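N-isopropylammelide isopropylaminohydrolase (Burkholderia multivorans ATCC 17616, PDB 6NBO) belongs to the amidohydrolase family of TIM-barrel metal-dependent hydrolases and holds zinc ions at its metal site. Local coordinates at residues L58-V62 with V344-A349; L116-T121 with R385-S390; I300-D304 with S315-R321; L337-L341 with L375-V380. All coordinates share one frame; numbering follows the deposited sequence.

Interaction 1: L58-V62 with V344-A349; sequences LPGLV and VTHGAA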
loop_
_atom_site.group_PDB
_atom_site.type_symbol
_atom_site.label_atom_id
_atom_site.label_comp_id
_atom_site.label_asym_id
_atom_site.label_seq_id
_atom_site.Cartn_x
_atom_site.Cartn_y
_atom_site.Cartn_z
ATOM N N LEU A 58 -5.620 -12.765 -11.467
ATOM C CA LEU A 58 -4.660 -11.814 -10.935
ATOM C C LEU A 58 -4.151 -12.296 -9.586
ATOM O O LEU A 58 -4.894 -12.931 -8.831
ATOM C CB LEU A 58 -5.302 -10.427 -10.757
ATOM C CG LEU A 58 -5.861 -9.723 -11.988
ATOM C CD1 LEU A 58 -6.654 -8.454 -11.583
ATOM C CD2 LEU A 58 -4.748 -9.377 -12.975
ATOM N N PRO A 59 -2.891 -12.022 -9.247
ATOM C CA PRO A 59 -2.464 -12.189 -7.854
ATOM C C PRO A 59 -3.246 -11.226 -6.970
ATOM O O PRO A 59 -3.864 -10.279 -7.454
ATOM C CB PRO A 59 -0.965 -11.840 -7.892
ATOM C CG PRO A 59 -0.854 -10.858 -9.022
ATOM C CD PRO A 59 -1.900 -11.289 -10.055
ATOM N N GLY A 60 -3.241 -11.489 -5.665
ATOM C CA GLY A 60 -3.944 -10.606 -4.746
ATOM C C GLY A 60 -3.483 -9.169 -4.931
ATOM O O GLY A 60 -2.293 -8.937 -5.112
ATOM N N LEU A 61 -4.399 -8.205 -4.926
ATOM C CA LEU A 61 -3.995 -6.820 -5.119
ATOM C C LEU A 61 -3.380 -6.292 -3.823
ATOM O O LEU A 61 -3.562 -6.864 -2.742
ATOM C CB LEU A 61 -5.205 -5.971 -5.563
ATOM C CG LEU A 61 -5.941 -6.540 -6.788
ATOM C CD1 LEU A 61 -7.145 -5.677 -7.251
ATOM C CD2 LEU A 61 -4.971 -6.759 -7.965
ATOM N N VAL A 62 -2.608 -5.217 -3.942
ATOM C CA VAL A 62 -1.847 -4.679 -2.823
ATOM C C VAL A 62 -2.192 -3.202 -2.675
ATOM O O VAL A 62 -2.060 -2.437 -3.635
ATOM C CB VAL A 62 -0.332 -4.851 -3.031
ATOM C CG1 VAL A 62 0.456 -4.306 -1.830
ATOM C CG2 VAL A 62 0.000 -6.330 -3.291
ATOM N N VAL A 344 0.264 -1.932 -8.259
ATOM C CA VAL A 344 -0.643 -2.461 -7.245
ATOM C C VAL A 344 -0.609 -3.983 -7.188
ATOM O O VAL A 344 -1.475 -4.598 -6.554
ATOM C CB VAL A 344 -2.089 -1.949 -7.440
ATOM C CG1 VAL A 344 -2.112 -0.427 -7.522
ATOM C CG2 VAL A 344 -2.766 -2.584 -8.673
ATOM N N THR A 345 0.386 -4.606 -7.830
ATOM C CA THR A 345 0.598 -6.044 -7.716
ATOM C C THR A 345 2.070 -6.335 -7.407
ATOM O O THR A 345 2.522 -6.080 -6.286
ATOM C CB THR A 345 0.121 -6.779 -8.982
ATOM O OG1 THR A 345 0.675 -6.172 -10.160
ATOM C CG2 THR A 345 -1.427 -6.737 -9.087
ATOM N N HIS A 346 2.824 -6.885 -8.367
ATOM C CA HIS A 346 4.175 -7.369 -8.065
ATOM C C HIS A 346 5.098 -6.251 -7.588
ATOM O O HIS A 346 5.945 -6.472 -6.710
ATOM C CB HIS A 346 4.782 -8.054 -9.291
ATOM C CG HIS A 346 3.980 -9.209 -9.782
ATOM N ND1 HIS A 346 2.883 -9.054 -10.601
ATOM C CD2 HIS A 346 4.096 -10.540 -9.554
ATOM C CE1 HIS A 346 2.361 -10.239 -10.864
ATOM N NE2 HIS A 346 3.083 -11.158 -10.247
ATOM N N GLY A 347 4.983 -5.060 -8.180
ATOM C CA GLY A 347 5.844 -3.957 -7.769
ATOM C C GLY A 347 5.541 -3.483 -6.359
ATOM O O GLY A 347 6.453 -3.253 -5.561
ATOM N N ALA A 348 4.254 -3.342 -6.028
ATOM C CA ALA A 348 3.878 -2.986 -4.661
ATOM C C ALA A 348 4.348 -4.038 -3.667
ATOM O O ALA A 348 4.827 -3.706 -2.573
ATOM C CB ALA A 348 2.358 -2.823 -4.557
ATOM N N ALA A 349 4.193 -5.319 -4.011
ATOM C CA ALA A 349 4.621 -6.364 -3.090
ATOM C C ALA A 349 6.133 -6.328 -2.897
ATOM O O ALA A 349 6.627 -6.420 -1.765
ATOM C CB ALA A 349 4.161 -7.739 -3.596
#

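Interaction 2: L116-T121 with R385-S390; sequences LAAGTT and RRLVVS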
loop_
_atom_site.group_PDB
_atom_site.type_symbol
_atom_site.label_atom_id
_atom_site.label_comp_id
_atom_site.label_asym_id
_atom_site.label_seq_id
_atom_site.Cartn_x
_atom_site.Cartn_y
_atom_site.Cartn_z
ATOM N N LEU A 116 -10.672 -6.373 0.813
ATOM C CA LEU A 116 -10.684 -7.815 0.556
ATOM C C LEU A 116 -11.740 -8.191 -0.479
ATOM O O LEU A 116 -11.456 -8.936 -1.425
ATOM C CB LEU A 116 -10.917 -8.577 1.860
ATOM C CG LEU A 116 -10.843 -10.110 1.762
ATOM C CD1 LEU A 116 -9.468 -10.571 1.215
ATOM C CD2 LEU A 116 -11.128 -10.740 3.105
ATOM N N ALA A 117 -12.962 -7.666 -0.336
ATOM C CA ALA A 117 -14.023 -8.013 -1.280
ATOM C C ALA A 117 -13.679 -7.587 -2.705
ATOM O O ALA A 117 -14.142 -8.206 -3.675
ATOM C CB ALA A 117 -15.349 -7.375 -0.847
ATOM N N ALA A 118 -12.898 -6.523 -2.853
ATOM C CA ALA A 118 -12.426 -6.049 -4.148
ATOM C C ALA A 118 -11.065 -6.632 -4.528
ATOM O O ALA A 118 -10.407 -6.103 -5.435
ATOM C CB ALA A 118 -12.352 -4.513 -4.156
ATOM N N GLY A 119 -10.619 -7.701 -3.855
ATOM C CA GLY A 119 -9.436 -8.431 -4.300
ATOM C C GLY A 119 -8.105 -8.023 -3.686
ATOM O O GLY A 119 -7.071 -8.568 -4.089
ATOM N N THR A 120 -8.089 -7.100 -2.730
ATOM C CA THR A 120 -6.849 -6.689 -2.069
ATOM C C THR A 120 -6.625 -7.551 -0.833
ATOM O O THR A 120 -7.470 -7.580 0.064
ATOM C CB THR A 120 -6.907 -5.211 -1.687
ATOM O OG1 THR A 120 -6.850 -4.419 -2.884
ATOM C CG2 THR A 120 -5.738 -4.849 -0.761
ATOM N N THR A 121 -5.497 -8.271 -0.793
ATOM C CA THR A 121 -5.216 -9.190 0.308
ATOM C C THR A 121 -3.987 -8.784 1.108
ATOM O O THR A 121 -3.604 -9.487 2.052
ATOM C CB THR A 121 -5.030 -10.614 -0.231
ATOM O OG1 THR A 121 -3.944 -10.621 -1.166
ATOM C CG2 THR A 121 -6.304 -11.085 -0.935
ATOM N N ARG A 385 -14.758 -8.175 -9.050
ATOM C CA ARG A 385 -13.993 -9.384 -8.745
ATOM C C ARG A 385 -14.968 -10.553 -8.678
ATOM O O ARG A 385 -15.739 -10.682 -7.719
ATOM C CB ARG A 385 -13.221 -9.253 -7.434
ATOM C CG ARG A 385 -12.411 -7.986 -7.259
ATOM C CD ARG A 385 -11.535 -7.643 -8.464
ATOM N NE ARG A 385 -12.069 -6.521 -9.238
ATOM C CZ ARG A 385 -11.788 -5.242 -8.990
ATOM N NH1 ARG A 385 -10.985 -4.910 -7.986
ATOM N NH2 ARG A 385 -12.312 -4.290 -9.753
ATOM N N ARG A 386 -14.959 -11.399 -9.703
ATOM C CA ARG A 386 -15.872 -12.535 -9.704
ATOM C C ARG A 386 -15.575 -13.487 -8.549
ATOM O O ARG A 386 -16.497 -14.035 -7.930
ATOM C CB ARG A 386 -15.783 -13.275 -11.032
ATOM C CG ARG A 386 -16.793 -14.407 -11.096
ATOM C CD ARG A 386 -16.378 -15.453 -12.081
ATOM N NE ARG A 386 -16.426 -14.946 -13.443
ATOM C CZ ARG A 386 -15.856 -15.559 -14.470
ATOM N NH1 ARG A 386 -15.194 -16.695 -14.273
ATOM N NH2 ARG A 386 -15.940 -15.035 -15.686
ATOM N N LEU A 387 -14.298 -13.677 -8.238
ATOM C CA LEU A 387 -13.852 -14.586 -7.189
ATOM C C LEU A 387 -12.636 -13.979 -6.516
ATOM O O LEU A 387 -11.748 -13.462 -7.195
ATOM C CB LEU A 387 -13.477 -15.966 -7.749
ATOM C CG LEU A 387 -13.000 -16.995 -6.715
ATOM C CD1 LEU A 387 -14.151 -17.386 -5.796
ATOM C CD2 LEU A 387 -12.433 -18.229 -7.397
ATOM N N VAL A 388 -12.602 -14.015 -5.187
ATOM C CA VAL A 388 -11.400 -13.671 -4.438
ATOM C C VAL A 388 -11.065 -14.871 -3.570
ATOM O O VAL A 388 -11.915 -15.355 -2.809
ATOM C CB VAL A 388 -11.561 -12.394 -3.591
ATOM C CG1 VAL A 388 -10.245 -12.065 -2.884
ATOM C CG2 VAL A 388 -11.990 -11.209 -4.469
ATOM N N VAL A 389 -9.842 -15.370 -3.721
ATOM C CA VAL A 389 -9.281 -16.409 -2.869
ATOM C C VAL A 389 -8.159 -15.774 -2.075
ATOM O O VAL A 389 -7.318 -15.064 -2.640
ATOM C CB VAL A 389 -8.756 -17.593 -3.696
ATOM C CG1 VAL A 389 -8.149 -18.646 -2.777
ATOM C CG2 VAL A 389 -9.874 -18.168 -4.550
ATOM N N SER A 390 -8.144 -16.009 -0.772
ATOM C CA SER A 390 -7.101 -15.439 0.063
ATOM C C SER A 390 -6.551 -16.532 0.956
ATOM O O SER A 390 -7.316 -17.193 1.665
ATOM C CB SER A 390 -7.640 -14.275 0.895
ATOM O OG SER A 390 -6.614 -13.738 1.703
HETATM O O HOH W 1 -15.548 -10.602 -4.881
#

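Interaction 3: I300-D304 with S315-R321; sequences IGGND and SPDMLER. With ZN (zinc ion), chain B; ZN (zinc ion), chain M.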
loop_
_atom_site.group_PDB
_atom_site.type_symbol
_atom_site.label_atom_id
_atom_site.label_comp_id
_atom_site.label_asym_id
_atom_site.label_seq_id
_atom_site.Cartn_x
_atom_site.Cartn_y
_atom_site.Cartn_z
ATOM N N ILE A 300 5.425 1.846 -5.735
ATOM C CA ILE A 300 4.307 1.302 -4.966
ATOM C C ILE A 300 3.100 2.210 -5.171
ATOM O O ILE A 300 3.196 3.425 -4.969
ATOM C CB ILE A 300 4.663 1.227 -3.466
ATOM C CG1 ILE A 300 5.946 0.412 -3.232
ATOM C CG2 ILE A 300 3.480 0.658 -2.662
ATOM C CD1 ILE A 300 6.547 0.625 -1.845
ATOM N N GLY A 301 1.965 1.636 -5.552
ATOM C CA GLY A 301 0.741 2.415 -5.665
ATOM C C GLY A 301 -0.043 2.419 -4.359
ATOM O O GLY A 301 0.009 1.473 -3.582
ATOM N N GLY A 302 -0.763 3.511 -4.106
ATOM C CA GLY A 302 -1.621 3.565 -2.933
ATOM C C GLY A 302 -2.761 4.546 -3.117
ATOM O O GLY A 302 -2.696 5.440 -3.961
ATOM N N ASN A 303 -3.817 4.375 -2.307
ATOM C CA ASN A 303 -4.916 5.345 -2.332
ATOM C C ASN A 303 -4.567 6.630 -1.599
ATOM O O ASN A 303 -5.064 7.697 -1.969
ATOM C CB ASN A 303 -6.193 4.781 -1.682
ATOM C CG ASN A 303 -7.019 3.948 -2.631
ATOM O OD1 ASN A 303 -7.757 4.483 -3.464
ATOM N ND2 ASN A 303 -6.909 2.622 -2.509
ATOM N N ASP A 304 -3.739 6.539 -0.556
ATOM C CA ASP A 304 -3.710 7.502 0.541
ATOM C C ASP A 304 -5.040 7.392 1.278
ATOM O O ASP A 304 -5.586 6.293 1.402
ATOM C CB ASP A 304 -3.460 8.941 0.059
ATOM C CG ASP A 304 -2.540 9.705 0.996
ATOM O OD1 ASP A 304 -2.086 9.107 1.991
ATOM O OD2 ASP A 304 -2.273 10.894 0.739
ATOM N N SER A 315 -10.755 4.573 -2.846
ATOM C CA SER A 315 -11.619 3.430 -3.112
ATOM C C SER A 315 -10.897 2.165 -2.687
ATOM O O SER A 315 -9.670 2.084 -2.811
ATOM C CB SER A 315 -11.989 3.353 -4.603
ATOM O OG SER A 315 -12.397 2.055 -4.983
ATOM N N PRO A 316 -11.621 1.162 -2.182
ATOM C CA PRO A 316 -11.000 -0.151 -1.929
ATOM C C PRO A 316 -10.662 -0.923 -3.195
ATOM O O PRO A 316 -10.165 -2.045 -3.093
ATOM C CB PRO A 316 -12.072 -0.894 -1.107
ATOM C CG PRO A 316 -13.357 -0.249 -1.483
ATOM C CD PRO A 316 -13.048 1.198 -1.818
ATOM N N ASP A 317 -10.928 -0.374 -4.380
ATOM C CA ASP A 317 -10.624 -1.049 -5.645
ATOM C C ASP A 317 -9.226 -0.628 -6.105
ATOM O O ASP A 317 -9.050 0.461 -6.654
ATOM C CB ASP A 317 -11.688 -0.697 -6.686
ATOM C CG ASP A 317 -11.545 -1.509 -7.953
ATOM O OD1 ASP A 317 -10.474 -2.108 -8.144
ATOM O OD2 ASP A 317 -12.493 -1.564 -8.756
ATOM N N MET A 318 -8.221 -1.497 -5.912
ATOM C CA MET A 318 -6.872 -1.122 -6.327
ATOM C C MET A 318 -6.711 -1.121 -7.836
ATOM O O MET A 318 -5.766 -0.502 -8.337
ATOM C CB MET A 318 -5.816 -2.037 -5.698
ATOM C CG MET A 318 -5.646 -1.836 -4.179
ATOM S SD MET A 318 -5.449 -0.105 -3.708
ATOM C CE MET A 318 -3.865 0.268 -4.475
ATOM N N LEU A 319 -7.598 -1.790 -8.577
ATOM C CA LEU A 319 -7.570 -1.623 -10.028
ATOM C C LEU A 319 -7.895 -0.184 -10.396
ATOM O O LEU A 319 -7.318 0.371 -11.339
ATOM C CB LEU A 319 -8.551 -2.585 -10.711
ATOM C CG LEU A 319 -8.200 -4.075 -10.680
ATOM C CD1 LEU A 319 -9.173 -4.893 -11.545
ATOM C CD2 LEU A 319 -6.744 -4.280 -11.131
ATOM N N GLU A 320 -8.813 0.446 -9.654
ATOM C CA GLU A 320 -9.113 1.848 -9.917
ATOM C C GLU A 320 -7.912 2.731 -9.613
ATOM O O GLU A 320 -7.661 3.717 -10.321
ATOM C CB GLU A 320 -10.325 2.299 -9.105
ATOM C CG GLU A 320 -10.733 3.728 -9.416
ATOM C CD GLU A 320 -12.148 4.001 -8.981
ATOM O OE1 GLU A 320 -12.331 4.630 -7.922
ATOM O OE2 GLU A 320 -13.075 3.551 -9.685
ATOM N N ARG A 321 -7.163 2.415 -8.554
ATOM C CA ARG A 321 -5.971 3.212 -8.270
ATOM C C ARG A 321 -4.935 3.051 -9.376
ATOM O O ARG A 321 -4.271 4.022 -9.770
ATOM C CB ARG A 321 -5.386 2.822 -6.911
ATOM C CG ARG A 321 -4.200 3.687 -6.464
ATOM C CD ARG A 321 -4.521 5.171 -6.501
ATOM N NE ARG A 321 -5.820 5.508 -5.908
ATOM C CZ ARG A 321 -6.228 6.756 -5.684
ATOM N NH1 ARG A 321 -5.435 7.778 -5.975
ATOM N NH2 ARG A 321 -7.421 6.984 -5.163
HETATM ZN ZN ZN B . -0.360 9.244 3.445
HETATM ZN ZN ZN M . -0.915 11.973 2.368
HETATM O O HOH W 2 -8.470 3.224 -5.599
HETATM O O HOH W 3 -1.204 11.515 4.617
#

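Interaction 4: L337-L341 with L375-V380; sequences LEVAL and LAEAVV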
loop_
_atom_site.group_PDB
_atom_site.type_symbol
_atom_site.label_atom_id
_atom_site.label_comp_id
_atom_site.label_asym_id
_atom_site.label_seq_id
_atom_site.Cartn_x
_atom_site.Cartn_y
_atom_site.Cartn_z
ATOM N N LEU A 337 -0.224 0.633 -19.324
ATOM C CA LEU A 337 -1.251 0.264 -18.352
ATOM C C LEU A 337 -0.801 -0.920 -17.501
ATOM O O LEU A 337 -1.120 -0.998 -16.313
ATOM C CB LEU A 337 -2.562 -0.062 -19.067
ATOM C CG LEU A 337 -3.536 1.123 -19.190
ATOM C CD1 LEU A 337 -2.843 2.340 -19.786
ATOM C CD2 LEU A 337 -4.707 0.729 -20.066
ATOM N N GLU A 338 -0.058 -1.854 -18.093
ATOM C CA GLU A 338 0.442 -2.974 -17.302
ATOM C C GLU A 338 1.519 -2.521 -16.325
ATOM O O GLU A 338 1.659 -3.111 -15.248
ATOM C CB GLU A 338 0.959 -4.079 -18.233
ATOM C CG GLU A 338 -0.178 -4.710 -19.038
ATOM C CD GLU A 338 0.297 -5.825 -19.955
ATOM O OE1 GLU A 338 1.336 -6.440 -19.652
ATOM O OE2 GLU A 338 -0.378 -6.082 -20.972
ATOM N N VAL A 339 2.277 -1.475 -16.675
ATOM C CA VAL A 339 3.203 -0.892 -15.711
ATOM C C VAL A 339 2.433 -0.308 -14.537
ATOM O O VAL A 339 2.833 -0.451 -13.375
ATOM C CB VAL A 339 4.093 0.172 -16.381
ATOM C CG1 VAL A 339 4.856 0.956 -15.315
ATOM C CG2 VAL A 339 5.046 -0.480 -17.362
ATOM N N ALA A 340 1.309 0.354 -14.816
ATOM C CA ALA A 340 0.501 0.882 -13.722
ATOM C C ALA A 340 -0.068 -0.250 -12.876
ATOM O O ALA A 340 -0.078 -0.166 -11.640
ATOM C CB ALA A 340 -0.621 1.774 -14.267
ATOM N N LEU A 341 -0.511 -1.333 -13.517
ATOM C CA LEU A 341 -1.011 -2.482 -12.758
ATOM C C LEU A 341 0.086 -3.098 -11.891
ATOM O O LEU A 341 -0.180 -3.572 -10.778
ATOM C CB LEU A 341 -1.592 -3.524 -13.718
ATOM C CG LEU A 341 -2.157 -4.814 -13.104
ATOM C CD1 LEU A 341 -3.339 -4.486 -12.191
ATOM C CD2 LEU A 341 -2.581 -5.785 -14.205
ATOM N N LEU A 375 -5.179 -7.517 -19.561
ATOM C CA LEU A 375 -4.844 -6.800 -18.332
ATOM C C LEU A 375 -5.143 -5.312 -18.456
ATOM O O LEU A 375 -5.587 -4.684 -17.490
ATOM C CB LEU A 375 -3.368 -7.002 -17.969
ATOM C CG LEU A 375 -2.868 -8.423 -17.669
ATOM C CD1 LEU A 375 -1.357 -8.432 -17.500
ATOM C CD2 LEU A 375 -3.526 -8.965 -16.418
ATOM N N ALA A 376 -4.862 -4.719 -19.622
ATOM C CA ALA A 376 -5.144 -3.299 -19.808
ATOM C C ALA A 376 -6.636 -3.018 -19.663
ATOM O O ALA A 376 -7.031 -2.039 -19.016
ATOM C CB ALA A 376 -4.632 -2.838 -21.176
ATOM N N GLU A 377 -7.485 -3.889 -20.229
ATOM C CA GLU A 377 -8.927 -3.740 -20.036
ATOM C C GLU A 377 -9.296 -3.809 -18.559
ATOM O O GLU A 377 -10.121 -3.021 -18.083
ATOM C CB GLU A 377 -9.697 -4.810 -20.814
ATOM C CG GLU A 377 -11.210 -4.663 -20.661
ATOM C CD GLU A 377 -12.003 -5.868 -21.175
ATOM O OE1 GLU A 377 -11.479 -6.654 -21.994
ATOM O OE2 GLU A 377 -13.165 -6.027 -20.750
ATOM N N ALA A 378 -8.710 -4.753 -17.820
ATOM C CA ALA A 378 -9.016 -4.861 -16.398
ATOM C C ALA A 378 -8.687 -3.573 -15.659
ATOM O O ALA A 378 -9.409 -3.181 -14.733
ATOM C CB ALA A 378 -8.251 -6.030 -15.776
ATOM N N VAL A 379 -7.583 -2.911 -16.030
ATOM C CA VAL A 379 -7.235 -1.646 -15.382
ATOM C C VAL A 379 -8.315 -0.589 -15.625
ATOM O O VAL A 379 -8.802 0.052 -14.682
ATOM C CB VAL A 379 -5.853 -1.157 -15.848
ATOM C CG1 VAL A 379 -5.614 0.286 -15.372
ATOM C CG2 VAL A 379 -4.761 -2.071 -15.301
ATOM N N VAL A 380 -8.714 -0.381 -16.881
ATOM C CA VAL A 380 -9.628 0.743 -17.118
ATOM C C VAL A 380 -11.085 0.370 -16.840
ATOM O O VAL A 380 -11.876 1.225 -16.415
ATOM C CB VAL A 380 -9.478 1.316 -18.542
ATOM C CG1 VAL A 380 -8.023 1.661 -18.836
ATOM C CG2 VAL A 380 -10.054 0.377 -19.585
HETATM O O HOH W 4 -2.924 -5.872 -21.584
#

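Interaction 1: L58-V62 with V344-A349
The backbone N of Val62 donates to the carbonyl O of Val344 at 2.9 Å, and this bond ties strand 56-66 of the amidohydrolase barrel to the turn leading into helix 346-352. The carbonyl O of Val62 itself is buried and finds no hydrogen-bonding partner in the model. Beside the bond, apolar contacts spread along both segments. Val62 carries the largest share: its CG1, anti to the backbone N (chi1 -179°), meets Ala348 CB at 3.6 Å on the first turn of the helix, while CG2 comes near Thr345 O and the methyl of Ala349. Leu61 and Thr345 run side by side, pointing the same way, with Leu61 CD2 and Thr345 CG2 3.7 Å apart. Farther back along the strand, the Pro59 and His346 side chains cross at about a right angle, Pro59 CG lying 3.8 Å from His346 CE1. The hydroxyl of Thr345 turns to the carbonyl of Leu341, and Tyr357 touches Pro59 and meets the His346 ring edge-to-face. Polar support across the two segments is therefore confined to one backbone bond, and it is mainly the close fit of methyl and ring carbons that holds the strand to the helix start.

Interaction 2: L116-T121 with R385-S390
Gly119 and Val388 bring their CA atoms within 5.6 Å of each other where helix 104-117 ends in a Schellman motif beside strand 387-390, before the chain enters barrel strand 120-128. Gly119 is the C-prime residue, with a positive phi (94°) that suits glycine: Gly119 N bonds to Leu116 O and Thr120 N to Phe115 O. Having no side chain, Gly119 lets Arg385 CG lie close to the turn, 3.9 Å from Gly119 N. Val388 sets its two methyls against this turn: CG1 lies 3.7 Å from Leu116 O, and CG2 sits 3.8 Å from Gly119 CA. Next to it, Ser390 CB touches both Leu116 CD1 and Thr121 CG2, while the Ser390 hydroxyl is bonded to Gln151 O and that of Thr121 to Asp366. Arg385 folds back over the turn, bent at chi2 and chi3, which brings its guanidinium edge to the Ala118 carbonyl. There NH1 donates to Ala118 O at 2.9 Å, with the oxygen 21° out of the guanidinium plane; the same NH1 forms a salt bridge with Asp317, and NH2 reaches Pro383 O. A water joins the two backbones, donating to Arg385 O at 2.8 Å and to Ala117 O at 3.0 Å.

Interaction 3: I300-D304 with S315-R321
Asn303 OD1 is the polar focus where the loop after barrel strand 299-301 meets the start of helix 318-328 in this amidohydrolase TIM barrel. Ser315 N donates to it at 3.1 Å from above the carbonyl plane rather than along a lone pair. Arg321 adds two weak bonds, from NH2 at 3.0 Å and from NE. A water 2.6 Å from Asn303 OD1 probably donates to it as well, though it has more acceptors in reach than protons. The amide and guanidinium planes stand 72° apart, and Asn303 CA covers one guanidinium face, offset toward its rim. Bends at chi2 and chi3 curl Arg321 round the Gly302 carbonyl, placing CD and CG against an oxygen that is buried without a hydrogen-bonding partner. Arg321 NH1 makes a weak bond to Thr279 O. On the other branch of the amide, Asn303 ND2 gives a weak bond to Ser315 O and is held more firmly by Glu63; Met318 SD lies 3.3 Å from ND2, the thioether crossing the amide at a slant. Ahead of the helix, Ser315 OG accepts from Asp317 N in an ST turn, and Asp317 is the N-cap, its OD1 receiving weak bonds from Leu319 N and Glu320 N. Asn303, directly before the metal ligand Asp304, thus links the loop to the helix start. Asp304 bridges two zinc ions: OD1 binds one at 2.3 Å together with His65, His67 and His218, whereas OD2 binds the other at 2.4 Å, alongside His250 and a water 2.3 Å from that zinc ion.

Interaction 4: L337-L341 with L375-V380
Leu337 and Val380 cross at about a right angle where helices 334-342 and 375-381 pack at the periphery of the TIM-barrel domain, beside the start of strand 56-66. The short helical segments approach to 9.0 Å between axes, with a signed crossing angle of 65°, so contacts gather along a few side chains of each. At one end, Leu337 reaches over the second helix: its CD2 touches both Ala376 CB and Val380 CG1, each at 3.7 Å, and the small alanine lets the CA atoms of Leu337 and Ala376 approach to 5.5 Å. Toward the barrel, Leu341 meets two residues in different ways. It crosses Leu375 at about a right angle, CD2 against CD2 at 4.0 Å, but lies at a slant to Val379. Val379 CG1 stands anti to the backbone N (chi1 169°), which leaves CG2 to meet Leu341 CB and Leu337 O. Behind this pair, Leu319 backs Leu341 and Met323 backs Val379, while Leu375 reaches Leu58 of strand 56-66. Glu338 runs extended beyond CG and crosses Leu375 at about a right angle, laying its carboxylate carbon 3.9 Å from Leu375 CD1. Apolar carbons thus dominate the direct contact, and the polar link goes through solvent: a water donates to Glu338 OE2 at 2.6 Å and accepts from Ala376 N at 3.0 Å.

How the interactions relate
All four contacts belong to the amidohydrolase fold, their centres about 11 to 17 Å apart. Interactions 1 and 2 share neighbouring strands 56-66 and 120-128, where Leu61 pairs with Gly119 and Thr121. Helix 318-328 of interaction 3 lies among the other three: Met318 touches Val62, Val344 and, through CG, Thr120, and Leu319 packs on Leu341. Interaction 4 meets interaction 1 through Leu58 and Leu375 but does not touch interaction 2. Along the chain, 58-62 and 116-121 come first, then interaction 3; 337-341 follows just before 344-349, and 375-380 precedes 385-390. Early strands are thus brought together with late helices and strands around the barrel that carries the zinc ions.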